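Local coordinates for protein fucose-specific lectin (PDB 6GKE) that binds L-fucose specifically, with its strongest preference for alpha-1,6-linked core fucose on glycoproteins, and forms homodimers of six-bladed beta-propellers, at residues N43-G48 with S277-A282; V25-L30 with V304-P309. The protein carries 1 engineered substitution. One frame throughout, in Å; residues are numbered along the deposited sequence.

Contact 1: N43-G48 with S277-A282; sequences NPWTGG and SVFFQA
The two backbones stay well apart, the nearest alpha carbons being Trp45 CA and Ser277 CA at 13.0 Å, so the segments meet through two long aromatic side chains that reach toward each other from opposite directions. The benzo part of the Trp45 indole meets the outer end of the Phe279 ring. Trp45 CZ2 lies 3.7 Å from Phe279 CE1, and Trp45 CH2 lies 3.8 Å from Phe279 CZ. The diagonal separations are hardly longer, with 3.9 Å between Trp45 CH2 and Phe279 CE1, as expected where two ring bonds cross. Phe279 presents its edge, with Trp45 CZ2 close to its plane, whereas the approach to the indole is oblique. The ring planes stand at 77°, and the centroids of the Trp45 six-membered ring and the Phe279 ring are 5.8 Å apart. Trp45 turns CG anti to its carbonyl carbon (chi1 -76°), which carries the indole across the gap. That gap separates the first and last sheets of the six-bladed beta-propeller: Trp45 belongs to repeat 1 and Phe279 to repeat 6, so the pair sits at the seam where the ring of blades closes. Both side chains also pack on Gln23 and Val25 of strand 22-28 and on Gln289 of strand 286-293. Beside them a hydrogen bond between Ser277 OG and Gln23 OE1 crosses the same seam.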
ATOM      1  N   ASN A  43     -13.322 -18.902 -17.124  1.00 13.30           N
ATOM      2  CA  ASN A  43     -13.282 -19.624 -15.850  1.00 13.75           C
ATOM      3  C   ASN A  43     -12.678 -18.713 -14.787  1.00 12.75           C
ATOM      4  O   ASN A  43     -11.945 -17.782 -15.108  1.00 12.02           O
ATOM      5  CB  ASN A  43     -12.482 -20.922 -15.955  1.00 15.21           C
ATOM      6  CG  ASN A  43     -13.134 -21.935 -16.869  1.00 17.54           C
ATOM      7  OD1 ASN A  43     -14.271 -22.336 -16.639  1.00 21.29           O
ATOM      8  ND2 ASN A  43     -12.431 -22.341 -17.914  1.00 19.56           N
ATOM      9  N   PRO A  44     -12.956 -18.932 -13.484  1.00 13.61           N
ATOM     10  CA  PRO A  44     -12.347 -18.100 -12.449  1.00 13.56           C
ATOM     11  C   PRO A  44     -10.814 -18.085 -12.530  1.00 11.79           C
ATOM     12  O   PRO A  44     -10.189 -19.092 -12.867  1.00 11.57           O
ATOM     13  CB  PRO A  44     -12.818 -18.750 -11.142  1.00 15.17           C
ATOM     14  CG  PRO A  44     -14.109 -19.438 -11.523  1.00 16.47           C
ATOM     15  CD  PRO A  44     -13.871 -19.944 -12.930  1.00 15.43           C
ATOM     16  N   TRP A  45     -10.234 -16.925 -12.221  1.00 11.24           N
ATOM     17  CA  TRP A  45      -8.796 -16.801 -12.056  1.00  9.88           C
ATOM     18  C   TRP A  45      -8.300 -17.812 -11.014  1.00  9.66           C
ATOM     19  O   TRP A  45      -8.963 -18.051 -10.001  1.00 11.84           O
ATOM     20  CB  TRP A  45      -8.419 -15.379 -11.626  1.00 10.26           C
ATOM     21  CG  TRP A  45      -8.463 -14.348 -12.709  1.00  9.62           C
ATOM     22  CD1 TRP A  45      -9.494 -13.507 -13.016  1.00 10.14           C
ATOM     23  CD2 TRP A  45      -7.393 -14.014 -13.606  1.00  9.06           C
ATOM     24  NE1 TRP A  45      -9.143 -12.688 -14.053  1.00 10.39           N
ATOM     25  CE2 TRP A  45      -7.863 -12.978 -14.440  1.00  9.17           C
ATOM     26  CE3 TRP A  45      -6.087 -14.484 -13.778  1.00  8.46           C
ATOM     27  CZ2 TRP A  45      -7.074 -12.422 -15.447  1.00  9.48           C
ATOM     28  CZ3 TRP A  45      -5.305 -13.927 -14.766  1.00  8.70           C
ATOM     29  CH2 TRP A  45      -5.796 -12.912 -15.589  1.00  8.79           C
ATOM     30  N   THR A  46      -7.110 -18.362 -11.262  1.00  8.96           N
ATOM     31  CA  THR A  46      -6.388 -19.188 -10.317  1.00  8.70           C
ATOM     32  C   THR A  46      -5.058 -18.516  -9.957  1.00  7.78           C
ATOM     33  O   THR A  46      -4.649 -17.524 -10.567  1.00  7.69           O
ATOM     34  CB  THR A  46      -6.154 -20.593 -10.888  1.00  9.33           C
ATOM     35  OG1 THR A  46      -5.410 -20.497 -12.104  1.00  9.36           O
ATOM     36  CG2 THR A  46      -7.446 -21.329 -11.159  1.00 10.40           C
ATOM     37  N   GLY A  47      -4.380 -19.076  -8.955  1.00  7.75           N
ATOM     38  CA  GLY A  47      -3.031 -18.681  -8.613  1.00  7.35           C
ATOM     39  C   GLY A  47      -2.987 -17.462  -7.706  1.00  6.90           C
ATOM     40  O   GLY A  47      -3.874 -17.236  -6.879  1.00  7.81           O
ATOM     41  N   GLY A  48      -1.899 -16.700  -7.833  1.00  6.56           N
ATOM     42  CA  GLY A  48      -1.670 -15.500  -7.032  1.00  6.71           C
ATOM     43  C   GLY A  48      -1.235 -15.759  -5.594  1.00  7.15           C
ATOM     44  O   GLY A  48      -1.088 -14.798  -4.839  1.00  7.40           O
ATOM     45  N   SER A 277      -7.433  -7.189 -21.873  1.00  6.04           N
ATOM     46  CA  SER A 277      -7.491  -6.941 -20.435  1.00  5.90           C
ATOM     47  C   SER A 277      -6.580  -5.763 -20.091  1.00  5.51           C
ATOM     48  O   SER A 277      -5.453  -5.721 -20.570  1.00  6.10           O
ATOM     49  CB  SER A 277      -7.057  -8.144 -19.643  1.00  6.38           C
ATOM     50  OG  SER A 277      -7.912  -9.251 -19.882  1.00  7.31           O
ATOM     51  N   VAL A 278      -7.062  -4.856 -19.235  1.00  5.23           N
ATOM     52  CA  VAL A 278      -6.211  -3.797 -18.689  1.00  5.23           C
ATOM     53  C   VAL A 278      -6.314  -3.875 -17.165  1.00  5.24           C
ATOM     54  O   VAL A 278      -7.363  -3.583 -16.586  1.00  5.96           O
ATOM     55  CB  VAL A 278      -6.567  -2.390 -19.205  1.00  5.84           C
ATOM     56  CG1 VAL A 278      -5.573  -1.366 -18.673  1.00  6.28           C
ATOM     57  CG2 VAL A 278      -6.619  -2.340 -20.722  1.00  6.25           C
ATOM     58  N   PHE A 279      -5.212  -4.288 -16.537  1.00  5.12           N
ATOM     59  CA  PHE A 279      -5.139  -4.539 -15.103  1.00  5.22           C
ATOM     60  C   PHE A 279      -4.807  -3.256 -14.342  1.00  5.28           C
ATOM     61  O   PHE A 279      -4.069  -2.406 -14.841  1.00  5.76           O
ATOM     62  CB  PHE A 279      -4.076  -5.597 -14.810  1.00  5.49           C
ATOM     63  CG  PHE A 279      -4.417  -6.923 -15.425  1.00  5.84           C
ATOM     64  CD1 PHE A 279      -5.199  -7.831 -14.732  1.00  6.69           C
ATOM     65  CD2 PHE A 279      -4.025  -7.237 -16.719  1.00  6.10           C
ATOM     66  CE1 PHE A 279      -5.551  -9.043 -15.304  1.00  7.25           C
ATOM     67  CE2 PHE A 279      -4.390  -8.446 -17.292  1.00  6.51           C
ATOM     68  CZ  PHE A 279      -5.156  -9.344 -16.587  1.00  7.02           C
ATOM     69  N   PHE A 280      -5.348  -3.156 -13.122  1.00  5.20           N
ATOM     70  CA  PHE A 280      -5.083  -2.038 -12.238  1.00  5.22           C
ATOM     71  C   PHE A 280      -5.147  -2.519 -10.786  1.00  5.07           C
ATOM     72  O   PHE A 280      -5.578  -3.638 -10.496  1.00  5.80           O
ATOM     73  CB  PHE A 280      -6.048  -0.877 -12.521  1.00  5.78           C
ATOM     74  CG  PHE A 280      -7.510  -1.118 -12.239  1.00  6.15           C
ATOM     75  CD1 PHE A 280      -8.347  -1.661 -13.207  1.00  6.59           C
ATOM     76  CD2 PHE A 280      -8.067  -0.747 -11.025  1.00  6.77           C
ATOM     77  CE1 PHE A 280      -9.699  -1.841 -12.958  1.00  7.08           C
ATOM     78  CE2 PHE A 280      -9.418  -0.929 -10.777  1.00  7.40           C
ATOM     79  CZ  PHE A 280     -10.231  -1.474 -11.742  1.00  7.47           C
ATOM     80  N   GLN A 281      -4.691  -1.651  -9.879  1.00  5.04           N
ATOM     81  CA  GLN A 281      -4.625  -1.974  -8.458  1.00  5.07           C
ATOM     82  C   GLN A 281      -5.577  -1.057  -7.690  1.00  5.34           C
ATOM     83  O   GLN A 281      -5.518   0.166  -7.820  1.00  5.85           O
ATOM     84  CB  GLN A 281      -3.191  -1.849  -7.945  1.00  5.06           C
ATOM     85  CG  GLN A 281      -3.044  -2.204  -6.470  1.00  5.22           C
ATOM     86  CD  GLN A 281      -1.602  -2.160  -6.025  1.00  5.18           C
ATOM     87  OE1 GLN A 281      -0.949  -1.120  -6.092  1.00  5.82           O
ATOM     88  NE2 GLN A 281      -1.076  -3.296  -5.586  1.00  5.84           N
ATOM     89  N   ALA A 282      -6.418  -1.678  -6.855  1.00  5.75           N
ATOM     90  CA  ALA A 282      -7.484  -0.995  -6.139  1.00  6.34           C
ATOM     91  C   ALA A 282      -7.428  -1.352  -4.651  1.00  6.27           C
ATOM     92  O   ALA A 282      -6.625  -2.174  -4.217  1.00  6.50           O
ATOM     93  CB  ALA A 282      -8.817  -1.383  -6.727  1.00  7.03           C
TER

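Contact 2: V25-L30 with V304-P309; sequences VYFQDL and VPTGTP
Gln28, the neighbour of Phe27 in the chain, has its NE2 held by hydrogen bonds to two backbone oxygens, Lys58 O and Gly32 O; the Phe27 ring receives Thr306. These bonds tie the end of strand 22-28 to the turn that follows it and to the link toward the second blade, while the contact with 304-309 itself is apolar. The methyl CG2 of Thr306 sits over one face of the Phe27 ring, 3.9 Å from its centroid and 21° off the ring normal, a CH-pi contact. It is displaced toward the rim, and the closest ring atom is Phe27 CZ, 3.6 Å from Thr306 CG2. Thr306 CB follows the methyl down to the ring, lying 3.8 Å from Phe27 CZ. Two torsions bring this about. Phe27 holds CG between its backbone N and carbonyl carbon (chi1 65°), and Thr306 places CG2 anti to its own carbonyl carbon, which directs the methyl rather than OG1 at the aromatic face. Farther back along both segments, Val25 CG1 meets Val304 CG1 at 3.9 Å, one methyl against another. Leu287 of strand 286-293 touches all four of these residues, and the ring of Phe4 packs edge-to-face with Phe27. Toward the other end, Pro309, in the C-terminal peptide, and Leu30 both pack on Leu59 of the second subunit, consistent with the part that terminal peptides play in the dimer. With Val25, Phe27, Val304 and Thr306 all buried, the chain beyond the last propeller strand lies against the second strand of the first blade, tying the C-terminal tail to the start of the six-bladed ring, consistent with closure of a beta-propeller at its first and last blades.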
ATOM      1  N   VAL A  25      -0.905 -13.070 -15.374  1.00  5.12           N
ATOM      2  CA  VAL A  25      -0.585 -11.757 -14.851  1.00  5.23           C
ATOM      3  C   VAL A  25       0.433 -11.938 -13.723  1.00  5.08           C
ATOM      4  O   VAL A  25       0.353 -12.887 -12.945  1.00  5.81           O
ATOM      5  CB  VAL A  25      -1.849 -10.976 -14.438  1.00  6.45           C
ATOM      6  CG1 VAL A  25      -2.652 -11.670 -13.363  1.00  7.26           C
ATOM      7  CG2 VAL A  25      -1.537  -9.543 -14.044  1.00  6.97           C
ATOM      8  N   TYR A  26       1.401 -11.013 -13.694  1.00  4.76           N
ATOM      9  CA  TYR A  26       2.540 -11.021 -12.791  1.00  4.91           C
ATOM     10  C   TYR A  26       2.485  -9.766 -11.927  1.00  4.94           C
ATOM     11  O   TYR A  26       2.213  -8.664 -12.418  1.00  5.26           O
ATOM     12  CB  TYR A  26       3.864 -11.090 -13.569  1.00  5.00           C
ATOM     13  CG  TYR A  26       3.899 -12.312 -14.440  1.00  4.94           C
ATOM     14  CD1 TYR A  26       4.196 -13.555 -13.909  1.00  5.18           C
ATOM     15  CD2 TYR A  26       3.493 -12.250 -15.762  1.00  5.15           C
ATOM     16  CE1 TYR A  26       4.114 -14.705 -14.673  1.00  5.27           C
ATOM     17  CE2 TYR A  26       3.407 -13.389 -16.542  1.00  5.30           C
ATOM     18  CZ  TYR A  26       3.699 -14.621 -15.991  1.00  5.09           C
ATOM     19  OH  TYR A  26       3.551 -15.745 -16.748  1.00  5.60           O
ATOM     20  N   PHE A  27       2.758  -9.954 -10.634  1.00  5.01           N
ATOM     21  CA  PHE A  27       2.748  -8.878  -9.667  1.00  5.20           C
ATOM     22  C   PHE A  27       3.720  -9.250  -8.551  1.00  4.85           C
ATOM     23  O   PHE A  27       4.139 -10.401  -8.445  1.00  5.51           O
ATOM     24  CB  PHE A  27       1.333  -8.650  -9.124  1.00  5.89           C
ATOM     25  CG  PHE A  27       0.772  -9.811  -8.337  1.00  6.29           C
ATOM     26  CD1 PHE A  27       0.090 -10.848  -8.960  1.00  7.07           C
ATOM     27  CD2 PHE A  27       0.944  -9.878  -6.961  1.00  6.43           C
ATOM     28  CE1 PHE A  27      -0.408 -11.914  -8.221  1.00  7.52           C
ATOM     29  CE2 PHE A  27       0.447 -10.942  -6.225  1.00  7.32           C
ATOM     30  CZ  PHE A  27      -0.228 -11.955  -6.856  1.00  7.59           C
ATOM     31  N   GLN A  28       4.041  -8.277  -7.702  1.00  4.71           N
ATOM     32  CA  GLN A  28       4.961  -8.511  -6.609  1.00  4.83           C
ATOM     33  C   GLN A  28       4.192  -8.610  -5.293  1.00  4.92           C
ATOM     34  O   GLN A  28       3.217  -7.892  -5.061  1.00  5.31           O
ATOM     35  CB  GLN A  28       6.003  -7.394  -6.554  1.00  5.43           C
ATOM     36  CG  GLN A  28       7.198  -7.713  -5.673  1.00  5.99           C
ATOM     37  CD  GLN A  28       8.336  -6.760  -5.936  1.00  6.16           C
ATOM     38  OE1 GLN A  28       8.128  -5.560  -6.148  1.00  6.21           O
ATOM     39  NE2 GLN A  28       9.554  -7.287  -5.930  1.00  6.33           N
ATOM     40  N   ASP A  29       4.681  -9.497  -4.426  1.00  5.13           N
ATOM     41  CA  ASP A  29       4.110  -9.694  -3.105  1.00  5.37           C
ATOM     42  C   ASP A  29       4.927  -8.920  -2.059  1.00  5.32           C
ATOM     43  O   ASP A  29       5.926  -8.257  -2.355  1.00  5.49           O
ATOM     44  CB  ASP A  29       3.944 -11.183  -2.785  1.00  5.59           C
ATOM     45  CG  ASP A  29       5.217 -11.977  -2.538  1.00  5.74           C
ATOM     46  OD1 ASP A  29       6.248 -11.363  -2.197  1.00  5.69           O
ATOM     47  OD2 ASP A  29       5.152 -13.220  -2.680  1.00  6.80           O
ATOM     48  N   LEU A  30       4.469  -8.994  -0.807  1.00  5.61           N
ATOM     49  CA  LEU A  30       5.066  -8.215   0.287  1.00  5.89           C
ATOM     50  C   LEU A  30       6.511  -8.637   0.568  1.00  6.07           C
ATOM     51  O   LEU A  30       7.272  -7.851   1.133  1.00  6.94           O
ATOM     52  CB  LEU A  30       4.234  -8.387   1.560  1.00  6.33           C
ATOM     53  CG  LEU A  30       2.780  -7.943   1.458  1.00  6.98           C
ATOM     54  CD1 LEU A  30       2.057  -8.235   2.759  1.00  7.78           C
ATOM     55  CD2 LEU A  30       2.675  -6.471   1.109  1.00  8.49           C
ATOM     56  N   VAL A 304      -8.741 -10.664  -9.552  1.00  7.96           N
ATOM     57  CA  VAL A 304      -7.666 -11.635  -9.621  1.00  7.55           C
ATOM     58  C   VAL A 304      -7.177 -11.905  -8.204  1.00  7.45           C
ATOM     59  O   VAL A 304      -6.841 -10.963  -7.490  1.00  7.43           O
ATOM     60  CB  VAL A 304      -6.506 -11.121 -10.488  1.00  7.77           C
ATOM     61  CG1 VAL A 304      -5.416 -12.172 -10.634  1.00  8.26           C
ATOM     62  CG2 VAL A 304      -6.974 -10.640 -11.851  1.00  8.16           C
ATOM     63  N   PRO A 305      -7.065 -13.177  -7.760  1.00  8.13           N
ATOM     64  CA  PRO A 305      -6.581 -13.466  -6.411  1.00  8.44           C
ATOM     65  C   PRO A 305      -5.094 -13.121  -6.257  1.00  7.63           C
ATOM     66  O   PRO A 305      -4.290 -13.371  -7.166  1.00  7.61           O
ATOM     67  CB  PRO A 305      -6.818 -14.972  -6.256  1.00 10.08           C
ATOM     68  CG  PRO A 305      -6.742 -15.491  -7.670  1.00 10.38           C
ATOM     69  CD  PRO A 305      -7.377 -14.403  -8.513  1.00  9.05           C
ATOM     70  N   THR A 306      -4.753 -12.558  -5.092  1.00  7.15           N
ATOM     71  CA  THR A 306      -3.387 -12.135  -4.786  1.00  7.04           C
ATOM     72  C   THR A 306      -3.007 -12.520  -3.350  1.00  7.04           C
ATOM     73  O   THR A 306      -2.255 -11.808  -2.685  1.00  7.95           O
ATOM     74  CB  THR A 306      -3.208 -10.628  -5.000  1.00  7.07           C
ATOM     75  OG1 THR A 306      -4.151  -9.902  -4.206  1.00  7.78           O
ATOM     76  CG2 THR A 306      -3.382 -10.210  -6.442  1.00  7.30           C
ATOM     77  N   GLY A 307      -3.510 -13.664  -2.881  1.00  7.23           N
ATOM     78  CA  GLY A 307      -3.109 -14.227  -1.604  1.00  7.61           C
ATOM     79  C   GLY A 307      -3.867 -13.624  -0.435  1.00  7.75           C
ATOM     80  O   GLY A 307      -4.503 -12.576  -0.541  1.00  9.46           O
ATOM     81  N   THR A 308      -3.793 -14.318   0.702  1.00  7.88           N
ATOM     82  CA  THR A 308      -4.359 -13.872   1.961  1.00  8.36           C
ATOM     83  C   THR A 308      -3.321 -14.101   3.048  1.00  8.24           C
ATOM     84  O   THR A 308      -2.864 -15.226   3.226  1.00  9.42           O
ATOM     85  CB  THR A 308      -5.644 -14.629   2.316  1.00  9.56           C
ATOM     86  OG1 THR A 308      -6.587 -14.474   1.257  1.00 11.16           O
ATOM     87  CG2 THR A 308      -6.278 -14.142   3.599  1.00 10.30           C
ATOM     88  N   PRO A 309      -2.909 -13.061   3.801  1.00  8.28           N
ATOM     89  CA  PRO A 309      -1.915 -13.256   4.849  1.00  8.44           C
ATOM     90  C   PRO A 309      -2.456 -14.138   5.982  1.00  7.76           C
ATOM     91  O   PRO A 309      -3.659 -14.177   6.242  1.00  8.52           O
ATOM     92  CB  PRO A 309      -1.606 -11.845   5.361  1.00  9.56           C
ATOM     93  CG  PRO A 309      -2.773 -10.992   4.912  1.00 10.86           C
ATOM     94  CD  PRO A 309      -3.371 -11.670   3.703  1.00  9.19           C
TER

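In the fold
Contacts 1 and 2 are both buried, and their centres lie 9 Å apart on the same side of the chain's centre, at the junction of the first and last blades. Trp45 and Pro305 join them directly, with Trp45 CB 3.4 Å from Pro305 CD. The five fucose pockets occupied here use the clefts between the other neighbouring blades. The chemistry differs with position: contact 1 bridges the first and last blades through a single aromatic pair burying 75 Å², whereas contact 2 lays an irregular tail on a strand through methyl groups and one ring face, burying 180 Å². Of the two, contact 2 alone reaches the second subunit.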